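Local coordinates for protein inositol dehydrogenase (Lactobacillus casei, PDB 4MKX) that probably oxidises scyllo-inositol with NAD as cofactor, as a sugar alcohol dehydrogenase of the Gfo/Idh/MocA family, at residues Gln15-Ile20 with Val315-Asn320; Leu28-His32 with Val84-Ser88; Asp161-Ile165 with Ile203-Lys209; Gly189-Leu193 with Ala338-Gln342. One frame throughout, in Å; residues are numbered along the deposited sequence.

Interaction 1 (Gln15-Ile20 with Val315-Asn320)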
loop_
_atom_site.group_PDB
_atom_site.type_symbol
_atom_site.label_atom_id
_atom_site.label_comp_id
_atom_site.label_asym_id
_atom_site.label_seq_id
_atom_site.Cartn_x
_atom_site.Cartn_y
_atom_site.Cartn_z
ATOM N N GLN A 15 -11.336 6.086 -45.224
ATOM C CA GLN A 15 -10.096 6.365 -44.477
ATOM C C GLN A 15 -9.061 5.229 -44.480
ATOM O O GLN A 15 -9.120 4.305 -43.664
ATOM C CB GLN A 15 -10.409 6.879 -43.064
ATOM C CG GLN A 15 -10.992 8.296 -43.069
ATOM C CD GLN A 15 -11.553 8.717 -41.725
ATOM O OE1 GLN A 15 -10.919 8.525 -40.686
ATOM N NE2 GLN A 15 -12.752 9.292 -41.737
ATOM N N LYS A 16 -8.101 5.328 -45.396
ATOM C CA LYS A 16 -7.252 4.196 -45.748
ATOM C C LYS A 16 -6.119 3.913 -44.759
ATOM O O LYS A 16 -6.318 3.906 -43.542
ATOM C CB LYS A 16 -6.698 4.375 -47.171
ATOM C CG LYS A 16 -6.454 3.060 -47.916
ATOM C CD LYS A 16 -6.797 3.167 -49.392
ATOM C CE LYS A 16 -5.551 3.220 -50.262
ATOM N NZ LYS A 16 -4.810 4.504 -50.121
ATOM N N THR A 17 -4.934 3.662 -45.306
ATOM C CA THR A 17 -3.775 3.257 -44.533
ATOM C C THR A 17 -2.678 4.307 -44.657
ATOM O O THR A 17 -2.263 4.652 -45.763
ATOM C CB THR A 17 -3.234 1.915 -45.042
ATOM O OG1 THR A 17 -4.263 0.920 -44.954
ATOM C CG2 THR A 17 -2.043 1.474 -44.218
ATOM N N ILE A 18 -2.211 4.813 -43.521
ATOM C CA ILE A 18 -1.129 5.797 -43.498
ATOM C C ILE A 18 0.199 5.063 -43.604
ATOM O O ILE A 18 0.517 4.241 -42.750
ATOM C CB ILE A 18 -1.141 6.603 -42.187
ATOM C CG1 ILE A 18 -2.500 7.272 -41.977
ATOM C CG2 ILE A 18 -0.015 7.640 -42.174
ATOM C CD1 ILE A 18 -2.871 8.253 -43.066
ATOM N N LYS A 19 0.978 5.347 -44.646
ATOM C CA LYS A 19 2.286 4.710 -44.784
ATOM C C LYS A 19 3.327 5.589 -44.104
ATOM O O LYS A 19 3.386 6.787 -44.359
ATOM C CB LYS A 19 2.637 4.510 -46.256
ATOM C CG LYS A 19 1.751 3.490 -46.943
ATOM C CD LYS A 19 1.911 3.544 -48.460
ATOM C CE LYS A 19 0.932 2.598 -49.138
ATOM N NZ LYS A 19 0.394 3.180 -50.401
ATOM N N ILE A 20 4.139 4.988 -43.244
ATOM C CA ILE A 20 5.043 5.758 -42.398
ATOM C C ILE A 20 6.486 5.390 -42.674
ATOM O O ILE A 20 6.811 4.222 -42.860
ATOM C CB ILE A 20 4.718 5.492 -40.908
ATOM C CG1 ILE A 20 3.283 5.947 -40.626
ATOM C CG2 ILE A 20 5.715 6.205 -39.987
ATOM C CD1 ILE A 20 2.828 5.708 -39.218
ATOM N N VAL A 315 -1.658 8.795 -35.925
ATOM C CA VAL A 315 -2.286 8.225 -37.115
ATOM C C VAL A 315 -3.734 8.693 -37.274
ATOM O O VAL A 315 -4.144 9.093 -38.369
ATOM C CB VAL A 315 -2.196 6.686 -37.116
ATOM C CG1 VAL A 315 -3.057 6.092 -38.227
ATOM C CG2 VAL A 315 -0.752 6.245 -37.280
ATOM N N ASN A 316 -4.503 8.651 -36.187
ATOM C CA ASN A 316 -5.887 9.125 -36.218
ATOM C C ASN A 316 -6.011 10.623 -36.494
ATOM O O ASN A 316 -6.997 11.062 -37.082
ATOM C CB ASN A 316 -6.627 8.766 -34.927
ATOM C CG ASN A 316 -6.739 7.269 -34.713
ATOM O OD1 ASN A 316 -6.435 6.476 -35.599
ATOM N ND2 ASN A 316 -7.169 6.876 -33.525
ATOM N N SER A 317 -5.023 11.407 -36.063
ATOM C CA SER A 317 -5.057 12.856 -36.276
ATOM C C SER A 317 -5.014 13.198 -37.762
ATOM O O SER A 317 -5.619 14.174 -38.205
ATOM C CB SER A 317 -3.908 13.564 -35.537
ATOM O OG SER A 317 -2.665 13.398 -36.201
ATOM N N ILE A 318 -4.286 12.389 -38.520
ATOM C CA ILE A 318 -4.173 12.566 -39.964
ATOM C C ILE A 318 -5.447 12.103 -40.656
ATOM O O ILE A 318 -5.976 12.796 -41.524
ATOM C CB ILE A 318 -2.996 11.764 -40.520
ATOM C CG1 ILE A 318 -1.673 12.298 -39.956
ATOM C CG2 ILE A 318 -2.990 11.816 -42.054
ATOM C CD1 ILE A 318 -0.492 11.386 -40.216
ATOM N N LEU A 319 -5.932 10.926 -40.270
ATOM C CA LEU A 319 -7.151 10.369 -40.851
ATOM C C LEU A 319 -8.368 11.259 -40.607
ATOM O O LEU A 319 -9.177 11.472 -41.513
ATOM C CB LEU A 319 -7.425 8.972 -40.297
ATOM C CG LEU A 319 -6.516 7.848 -40.782
ATOM C CD1 LEU A 319 -6.807 6.563 -40.021
ATOM C CD2 LEU A 319 -6.693 7.640 -42.278
ATOM N N ASN A 320 -8.493 11.772 -39.387
ATOM C CA ASN A 320 -9.642 12.587 -39.000
ATOM C C ASN A 320 -9.405 14.092 -39.084
ATOM O O ASN A 320 -10.279 14.879 -38.714
ATOM C CB ASN A 320 -10.094 12.228 -37.585
ATOM C CG ASN A 320 -10.523 10.786 -37.462
ATOM O OD1 ASN A 320 -10.787 10.119 -38.462
ATOM N ND2 ASN A 320 -10.603 10.295 -36.230
#
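Ile18 carries the apolar part of this contact, its CG1 and CD1 going to different places on the helix. Its CG1 lies 4.0 Å from Val315 CG1, the two side chains running past each other in opposite senses, while CD1 reaches one turn further along, 3.7 Å from Ile318 CG2 and 4.0 Å from Leu319 CD2. With chi1 at -56° and chi2 at -61° the Ile18 chain folds back instead of extending, which sets CD1 between those two residues. Val315 is shared: its other methyl, CG2, meets Ile20 CD1 at 4.1 Å. Leu319 CD2 also packs on the aliphatic start of Gln15, 3.9 Å from its CB, and touches the Lys16 carbonyl oxygen, a buried atom with no polar partner in the model.

At the exposed margin the side chains of Gln15 and Asn320 lie next to each other, crossing at about a right angle.

The short strand and helix segments run at 134°, about 10.2 Å apart. Helix 304-319 packs over the beginnings of the central strands, Val315 also touching Ala43 of strand 43-49 and Ile318 touching Ala83 of strand 83-86. Strand 18-23 is the first strand of the Rossmann fold.

Interaction 2 (Leu28-His32 with Val84-Ser88)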
loop_
_atom_site.group_PDB
_atom_site.type_symbol
_atom_site.label_atom_id
_atom_site.label_comp_id
_atom_site.label_asym_id
_atom_site.label_seq_id
_atom_site.Cartn_x
_atom_site.Cartn_y
_atom_site.Cartn_z
ATOM N N LEU A 28 14.593 3.123 -28.663
ATOM C CA LEU A 28 13.285 3.750 -28.765
ATOM C C LEU A 28 12.720 3.652 -30.187
ATOM O O LEU A 28 11.525 3.434 -30.377
ATOM C CB LEU A 28 13.366 5.207 -28.304
ATOM C CG LEU A 28 12.065 6.004 -28.278
ATOM C CD1 LEU A 28 11.054 5.315 -27.395
ATOM C CD2 LEU A 28 12.333 7.426 -27.802
ATOM N N GLY A 29 13.575 3.821 -31.193
ATOM C CA GLY A 29 13.128 3.705 -32.570
ATOM C C GLY A 29 12.528 2.343 -32.876
ATOM O O GLY A 29 11.523 2.247 -33.584
ATOM N N LYS A 30 13.147 1.294 -32.340
ATOM C CA LYS A 30 12.673 -0.072 -32.559
ATOM C C LYS A 30 11.313 -0.302 -31.919
ATOM O O LYS A 30 10.485 -1.032 -32.466
ATOM C CB LYS A 30 13.702 -1.093 -32.056
ATOM C CG LYS A 30 14.866 -1.273 -33.029
ATOM C CD LYS A 30 15.934 -2.216 -32.503
ATOM C CE LYS A 30 17.009 -2.415 -33.573
ATOM N NZ LYS A 30 18.004 -3.462 -33.218
ATOM N N ILE A 31 11.079 0.319 -30.766
ATOM C CA ILE A 31 9.765 0.240 -30.139
ATOM C C ILE A 31 8.684 0.845 -31.033
ATOM O O ILE A 31 7.674 0.205 -31.310
ATOM C CB ILE A 31 9.767 0.903 -28.745
ATOM C CG1 ILE A 31 10.696 0.124 -27.804
ATOM C CG2 ILE A 31 8.352 0.976 -28.175
ATOM C CD1 ILE A 31 10.972 0.821 -26.491
ATOM N N HIS A 32 8.902 2.071 -31.504
ATOM C CA HIS A 32 7.944 2.721 -32.382
ATOM C C HIS A 32 7.748 1.919 -33.661
ATOM O O HIS A 32 6.628 1.756 -34.138
ATOM C CB HIS A 32 8.418 4.133 -32.757
ATOM C CG HIS A 32 8.241 5.151 -31.669
ATOM N ND1 HIS A 32 7.049 5.327 -30.993
ATOM C CD2 HIS A 32 9.090 6.080 -31.171
ATOM C CE1 HIS A 32 7.184 6.300 -30.111
ATOM N NE2 HIS A 32 8.413 6.781 -30.203
ATOM N N VAL A 84 6.250 10.723 -41.318
ATOM C CA VAL A 84 7.542 10.270 -40.831
ATOM C C VAL A 84 7.552 10.233 -39.307
ATOM O O VAL A 84 6.888 11.041 -38.671
ATOM C CB VAL A 84 8.693 11.182 -41.305
ATOM C CG1 VAL A 84 8.766 11.215 -42.819
ATOM C CG2 VAL A 84 8.518 12.590 -40.767
ATOM N N PHE A 85 8.302 9.288 -38.748
ATOM C CA PHE A 85 8.578 9.261 -37.316
ATOM C C PHE A 85 10.048 9.562 -37.171
ATOM O O PHE A 85 10.892 8.819 -37.687
ATOM C CB PHE A 85 8.314 7.871 -36.738
ATOM C CG PHE A 85 7.009 7.752 -36.004
ATOM C CD1 PHE A 85 5.805 7.942 -36.673
ATOM C CD2 PHE A 85 6.985 7.431 -34.657
ATOM C CE1 PHE A 85 4.596 7.832 -36.008
ATOM C CE2 PHE A 85 5.781 7.329 -33.975
ATOM C CZ PHE A 85 4.586 7.524 -34.654
ATOM N N ILE A 86 10.365 10.650 -36.477
ATOM C CA ILE A 86 11.746 11.045 -36.304
ATOM C C ILE A 86 12.232 10.602 -34.935
ATOM O O ILE A 86 11.809 11.138 -33.905
ATOM C CB ILE A 86 11.899 12.551 -36.496
ATOM C CG1 ILE A 86 11.594 12.894 -37.955
ATOM C CG2 ILE A 86 13.316 13.012 -36.132
ATOM C CD1 ILE A 86 11.312 14.368 -38.200
ATOM N N VAL A 87 13.101 9.594 -34.929
ATOM C CA VAL A 87 13.616 9.036 -33.689
ATOM C C VAL A 87 15.151 8.993 -33.736
ATOM O O VAL A 87 15.790 8.129 -33.144
ATOM C CB VAL A 87 13.003 7.635 -33.402
ATOM C CG1 VAL A 87 13.015 7.346 -31.905
ATOM C CG2 VAL A 87 11.573 7.555 -33.917
ATOM N N SER A 88 15.722 9.954 -34.461
ATOM C CA SER A 88 17.164 10.138 -34.576
ATOM C C SER A 88 17.705 10.847 -33.339
ATOM O O SER A 88 16.927 11.305 -32.501
ATOM C CB SER A 88 17.451 10.997 -35.804
ATOM O OG SER A 88 16.618 12.145 -35.819
HETATM O O HOH W 1 16.133 5.341 -32.019
#
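Phe85 points the edge of its ring at one face of the His32 imidazole, in an edge-to-face pair with centroids 5.3 Å apart and planes at 62°. The touching atom is CE2, which sits 3.8 Å from His32 ND1 and lies over the rim of the imidazole. CD2 of the same edge comes close to His32 CG and CB. Phe108 stacks with Phe85 and forms an edge-to-face pair with His32. The histidine is fixed from both nitrogens: ND1 is hydrogen-bonded to Glu311 and NE2 to Glu110, so the imidazole has little freedom to turn and presents a defined face to Phe85. Two carboxylates at its ends would be expected to favour a protonated ring.

Val87 packs against Leu28, Gly29 and His32. CG1 stands anti to the Val87 backbone N (chi1 -154°) and is directed at the helix, where it lies 3.6 Å from Gly29 N and 4.0 Å from Leu28 CG. The second methyl, CG2, comes obliquely to the imidazole, 4.0 Å from His32 CD2. The backbones come within 5.5 Å here, Gly29 CA to Val87 CA.

A water bridges the same place, donating to Val87 O at 3.0 Å and accepting a weak bond from Gly29 N.

Strand 83-86 is the neighbour of strand 18-23 in the parallel sheet, and helix 27-38 follows that first strand. Gly29 fits the last glycine of a GxGxxG pattern, consistent with the dinucleotide-binding turn of a Rossmann fold, where the first helix packs closely on the sheet.

Interaction 3 (Asp161-Ile165 with Ile203-Lys209)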
loop_
_atom_site.group_PDB
_atom_site.type_symbol
_atom_site.label_atom_id
_atom_site.label_comp_id
_atom_site.label_asym_id
_atom_site.label_seq_id
_atom_site.Cartn_x
_atom_site.Cartn_y
_atom_site.Cartn_z
ATOM N N ASP A 161 -6.949 24.647 -6.940
ATOM C CA ASP A 161 -5.833 25.183 -7.706
ATOM C C ASP A 161 -4.554 24.493 -7.243
ATOM O O ASP A 161 -4.425 24.109 -6.079
ATOM C CB ASP A 161 -5.734 26.701 -7.527
ATOM C CG ASP A 161 -4.634 27.320 -8.377
ATOM O OD1 ASP A 161 -4.325 26.797 -9.471
ATOM O OD2 ASP A 161 -4.073 28.341 -7.945
ATOM N N ILE A 162 -3.607 24.339 -8.160
ATOM C CA ILE A 162 -2.364 23.647 -7.864
ATOM C C ILE A 162 -1.367 24.575 -7.190
ATOM O O ILE A 162 -1.111 25.671 -7.662
ATOM C CB ILE A 162 -1.766 23.087 -9.161
ATOM C CG1 ILE A 162 -2.704 22.018 -9.715
ATOM C CG2 ILE A 162 -0.354 22.557 -8.902
ATOM C CD1 ILE A 162 -2.314 21.498 -11.095
ATOM N N THR A 163 -0.813 24.151 -6.061
ATOM C CA THR A 163 0.157 24.980 -5.358
ATOM C C THR A 163 1.585 24.464 -5.549
ATOM O O THR A 163 2.530 25.231 -5.559
ATOM C CB THR A 163 -0.135 25.021 -3.866
ATOM O OG1 THR A 163 0.148 23.735 -3.323
ATOM C CG2 THR A 163 -1.583 25.352 -3.604
ATOM N N LEU A 164 1.746 23.152 -5.692
ATOM C CA LEU A 164 3.086 22.593 -5.821
ATOM C C LEU A 164 3.043 21.318 -6.653
ATOM O O LEU A 164 2.146 20.495 -6.493
ATOM C CB LEU A 164 3.671 22.280 -4.434
ATOM C CG LEU A 164 5.127 21.789 -4.375
ATOM C CD1 LEU A 164 5.744 22.259 -3.075
ATOM C CD2 LEU A 164 5.213 20.272 -4.444
ATOM N N ILE A 165 4.019 21.166 -7.537
ATOM C CA ILE A 165 4.180 19.900 -8.230
ATOM C C ILE A 165 5.591 19.386 -7.982
ATOM O O ILE A 165 6.556 20.123 -8.108
ATOM C CB ILE A 165 3.928 20.042 -9.737
ATOM C CG1 ILE A 165 2.463 20.373 -9.977
ATOM C CG2 ILE A 165 4.242 18.724 -10.439
ATOM C CD1 ILE A 165 2.105 20.476 -11.453
ATOM N N ILE A 203 4.551 19.590 -15.893
ATOM C CA ILE A 203 4.263 20.772 -15.094
ATOM C C ILE A 203 3.447 21.793 -15.902
ATOM O O ILE A 203 2.388 22.268 -15.449
ATOM C CB ILE A 203 5.563 21.359 -14.545
ATOM C CG1 ILE A 203 6.088 20.442 -13.438
ATOM C CG2 ILE A 203 5.342 22.760 -13.980
ATOM C CD1 ILE A 203 7.566 20.581 -13.174
ATOM N N ARG A 204 3.893 22.067 -17.124
ATOM C CA ARG A 204 3.191 23.009 -17.988
ATOM C C ARG A 204 1.806 22.501 -18.356
ATOM O O ARG A 204 0.839 23.261 -18.360
ATOM C CB ARG A 204 4.013 23.305 -19.249
ATOM C CG ARG A 204 5.375 23.965 -18.975
ATOM C CD ARG A 204 6.135 24.279 -20.264
ATOM N NE ARG A 204 5.402 25.243 -21.078
ATOM C CZ ARG A 204 4.739 24.930 -22.190
ATOM N NH1 ARG A 204 4.722 23.675 -22.632
ATOM N NH2 ARG A 204 4.088 25.872 -22.852
ATOM N N TRP A 205 1.712 21.203 -18.646
ATOM C CA TRP A 205 0.461 20.576 -19.042
ATOM C C TRP A 205 -0.582 20.668 -17.933
ATOM O O TRP A 205 -1.726 21.063 -18.174
ATOM C CB TRP A 205 0.725 19.109 -19.440
ATOM C CG TRP A 205 -0.456 18.310 -19.885
ATOM C CD1 TRP A 205 -1.419 18.688 -20.780
ATOM C CD2 TRP A 205 -0.775 16.964 -19.500
ATOM N NE1 TRP A 205 -2.328 17.667 -20.955
ATOM C CE2 TRP A 205 -1.952 16.598 -20.187
ATOM C CE3 TRP A 205 -0.179 16.038 -18.644
ATOM C CZ2 TRP A 205 -2.553 15.345 -20.028
ATOM C CZ3 TRP A 205 -0.778 14.794 -18.487
ATOM C CH2 TRP A 205 -1.951 14.459 -19.184
ATOM N N PHE A 206 -0.191 20.326 -16.707
ATOM C CA PHE A 206 -1.150 20.317 -15.603
ATOM C C PHE A 206 -1.590 21.714 -15.176
ATOM O O PHE A 206 -2.745 21.904 -14.810
ATOM C CB PHE A 206 -0.583 19.565 -14.386
ATOM C CG PHE A 206 -0.844 18.093 -14.418
ATOM C CD1 PHE A 206 -2.026 17.577 -13.914
ATOM C CD2 PHE A 206 0.086 17.221 -14.963
ATOM C CE1 PHE A 206 -2.281 16.212 -13.951
ATOM C CE2 PHE A 206 -0.163 15.852 -15.003
ATOM C CZ PHE A 206 -1.344 15.351 -14.498
ATOM N N THR A 207 -0.668 22.669 -15.214
ATOM C CA THR A 207 -0.922 24.011 -14.684
ATOM C C THR A 207 -1.440 25.008 -15.719
ATOM O O THR A 207 -2.277 25.855 -15.399
ATOM C CB THR A 207 0.321 24.620 -14.014
ATOM O OG1 THR A 207 1.369 24.795 -14.969
ATOM C CG2 THR A 207 0.815 23.737 -12.880
ATOM N N GLY A 208 -0.949 24.903 -16.950
ATOM C CA GLY A 208 -1.195 25.925 -17.956
ATOM C C GLY A 208 -0.300 27.145 -17.790
ATOM O O GLY A 208 -0.474 28.158 -18.478
ATOM N N LYS A 209 0.681 27.044 -16.893
ATOM C CA LYS A 209 1.527 28.180 -16.545
ATOM C C LYS A 209 2.968 27.949 -17.006
ATOM O O LYS A 209 3.345 26.810 -17.299
ATOM C CB LYS A 209 1.451 28.413 -15.025
ATOM C CG LYS A 209 0.018 28.333 -14.457
ATOM C CD LYS A 209 -0.028 28.109 -12.924
ATOM C CE LYS A 209 -1.463 27.881 -12.408
ATOM N NZ LYS A 209 -1.554 27.627 -10.922
#
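Ile165 and Ile162, on strand 162-172 inside the mixed sheet, pack against helix 197-207, in a helix-on-sheet packing within the C-terminal domain of the Gfo/Idh/MocA family. Ile165 divides its contacts: CG2 slides past Ile203 CG1 at 3.9 Å, whereas CD1 reaches forward to Thr207 CG2 at 3.8 Å and to Phe206 CB. Ile162 CD1 also meets Phe206, 3.8 Å from its carbonyl O. The phenylalanine offers its CB here, while its ring leads off toward Tyr147 and Lys151 of helix 145-155. The short segments run nearly antiparallel, at 165°, with their axes 10.3 Å apart.

Thr207 turns its methyl to the isoleucines and its hydroxyl to the helix. OG1 sits between the backbone N and the carbonyl carbon (chi1 63°), from where it donates to Ile203 O at 2.8 Å and accepts from Lys209 N, an ST turn across Gly208. Ile203 O also receives Thr207 N, the two donors arriving on opposite faces of the carbonyl plane.

At the polar edge the extended Lys209 chain carries its ammonium back to the strand and forms a salt bridge with Asp161. Asp243 is a second partner of NZ, and Arg221 of the second subunit salt-bridges Asp161 OD2. Lys209 NZ meets Asp161 OD1 at 3.2 Å, on the syn lone pair of that oxygen.

Interaction 4 (Gly189-Leu193 with Ala338-Gln342)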
loop_
_atom_site.group_PDB
_atom_site.type_symbol
_atom_site.label_atom_id
_atom_site.label_comp_id
_atom_site.label_asym_id
_atom_site.label_seq_id
_atom_site.Cartn_x
_atom_site.Cartn_y
_atom_site.Cartn_z
ATOM N N GLY A 189 24.673 15.718 -23.173
ATOM C CA GLY A 189 23.796 16.867 -23.284
ATOM C C GLY A 189 23.412 17.437 -21.933
ATOM O O GLY A 189 22.986 18.588 -21.831
ATOM N N GLY A 190 23.564 16.628 -20.890
ATOM C CA GLY A 190 23.233 17.051 -19.542
ATOM C C GLY A 190 22.146 16.197 -18.917
ATOM O O GLY A 190 21.421 15.489 -19.616
ATOM N N LEU A 191 22.033 16.266 -17.595
ATOM C CA LEU A 191 21.031 15.497 -16.872
ATOM C C LEU A 191 19.615 16.023 -17.063
ATOM O O LEU A 191 18.678 15.249 -17.271
ATOM C CB LEU A 191 21.376 15.478 -15.377
ATOM C CG LEU A 191 20.441 14.697 -14.450
ATOM C CD1 LEU A 191 20.543 13.213 -14.715
ATOM C CD2 LEU A 191 20.766 15.001 -12.983
ATOM N N PHE A 192 19.450 17.337 -16.987
ATOM C CA PHE A 192 18.111 17.901 -17.022
ATOM C C PHE A 192 17.541 17.856 -18.435
ATOM O O PHE A 192 16.341 17.656 -18.627
ATOM C CB PHE A 192 18.116 19.310 -16.426
ATOM C CG PHE A 192 18.604 19.349 -15.000
ATOM C CD1 PHE A 192 17.782 18.921 -13.964
ATOM C CD2 PHE A 192 19.883 19.799 -14.697
ATOM C CE1 PHE A 192 18.223 18.948 -12.645
ATOM C CE2 PHE A 192 20.333 19.827 -13.380
ATOM C CZ PHE A 192 19.501 19.392 -12.353
ATOM N N LEU A 193 18.414 18.021 -19.422
ATOM C CA LEU A 193 18.015 17.886 -20.816
ATOM C C LEU A 193 17.562 16.459 -21.094
ATOM O O LEU A 193 16.538 16.228 -21.746
ATOM C CB LEU A 193 19.193 18.222 -21.728
ATOM C CG LEU A 193 18.850 18.556 -23.174
ATOM C CD1 LEU A 193 18.537 20.040 -23.280
ATOM C CD2 LEU A 193 19.997 18.143 -24.098
ATOM N N ALA A 338 14.858 23.406 -19.628
ATOM C CA ALA A 338 15.951 22.470 -19.386
ATOM C C ALA A 338 17.317 23.153 -19.491
ATOM O O ALA A 338 18.212 22.897 -18.686
ATOM C CB ALA A 338 15.855 21.269 -20.335
ATOM N N LEU A 339 17.483 24.021 -20.487
ATOM C CA LEU A 339 18.705 24.813 -20.592
ATOM C C LEU A 339 18.903 25.711 -19.374
ATOM O O LEU A 339 20.019 25.883 -18.900
ATOM C CB LEU A 339 18.668 25.670 -21.857
ATOM C CG LEU A 339 18.738 24.876 -23.158
ATOM C CD1 LEU A 339 18.576 25.813 -24.333
ATOM C CD2 LEU A 339 20.060 24.125 -23.245
ATOM N N ALA A 340 17.813 26.295 -18.890
ATOM C CA ALA A 340 17.863 27.152 -17.715
ATOM C C ALA A 340 18.294 26.369 -16.486
ATOM O O ALA A 340 19.055 26.881 -15.665
ATOM C CB ALA A 340 16.521 27.813 -17.482
ATOM N N LEU A 341 17.802 25.138 -16.357
ATOM C CA LEU A 341 18.200 24.279 -15.242
ATOM C C LEU A 341 19.680 23.942 -15.335
ATOM O O LEU A 341 20.384 23.936 -14.335
ATOM C CB LEU A 341 17.372 22.988 -15.229
ATOM C CG LEU A 341 15.908 23.128 -14.838
ATOM C CD1 LEU A 341 15.155 21.842 -15.184
ATOM C CD2 LEU A 341 15.780 23.413 -13.353
ATOM N N GLN A 342 20.164 23.679 -16.543
ATOM C CA GLN A 342 21.571 23.374 -16.737
ATOM C C GLN A 342 22.446 24.579 -16.402
ATOM O O GLN A 342 23.528 24.436 -15.820
ATOM C CB GLN A 342 21.828 22.971 -18.184
ATOM C CG GLN A 342 22.872 21.905 -18.315
ATOM C CD GLN A 342 22.435 20.612 -17.662
ATOM O OE1 GLN A 342 21.388 20.049 -18.001
ATOM N NE2 GLN A 342 23.228 20.137 -16.706
#
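Leu193 and Ala338 mark the closest passage of the two backbones, their CA atoms 5.2 Å apart where the start of helix 191-195 meets the middle of helix 328-347. Gly190 is the N-cap residue, and both it and Gly189 have positive phi, a turn that leads the chain into the helix. The lack of a side chain at Gly190 leaves room for the Gln342 amide beside its CA.

The Gln342 chain, bent at chi2 (64°), brings OE1 to the first turn of helix 191-195, where Phe192 N donates a weak hydrogen bond of 3.5 Å. The same amide end lies at the edge of the Phe192 ring, OE1 being 3.6 Å from Phe192 CD2, with the ring and amide planes 43° apart. Leu341 approaches from over a face instead: its CB makes a CH-pi contact, 4.3 Å from the ring centroid. Ala338 CB fits against Leu193, 4.0 Å from its CA and 4.2 Å from its CD1.

Beyond the pair, Phe192 touches Ala216 and Leu341 touches Val214, while Ala338 and Leu341 both reach Ile200, so the contact packs against strand 211-219 and helix 197-207, with Leu341 also touching Leu249 of strand 246-252.

In the fold
Interactions 1 and 2 share the parallel Rossmann sheet through its neighbouring strands 18-23 and 83-86; their centres are about 17 Å apart, and they touch where Ile20 packs on Phe85. Interactions 3 and 4 belong to the other half of the chain, around the mixed sheet, with centres about 20 Å apart and nearest atoms about 8 Å apart; helices 191-195 and 197-207 follow each other there. Along the chain, 2 and 3 are nested inside the loop closed by 1, whereas 4 alternates with both 1 and 3. Of the consecutive helices 304-319 and 328-347, the first packs on the Rossmann sheet and the second on elements of the C-terminal domain, so the chain's end contributes to both halves.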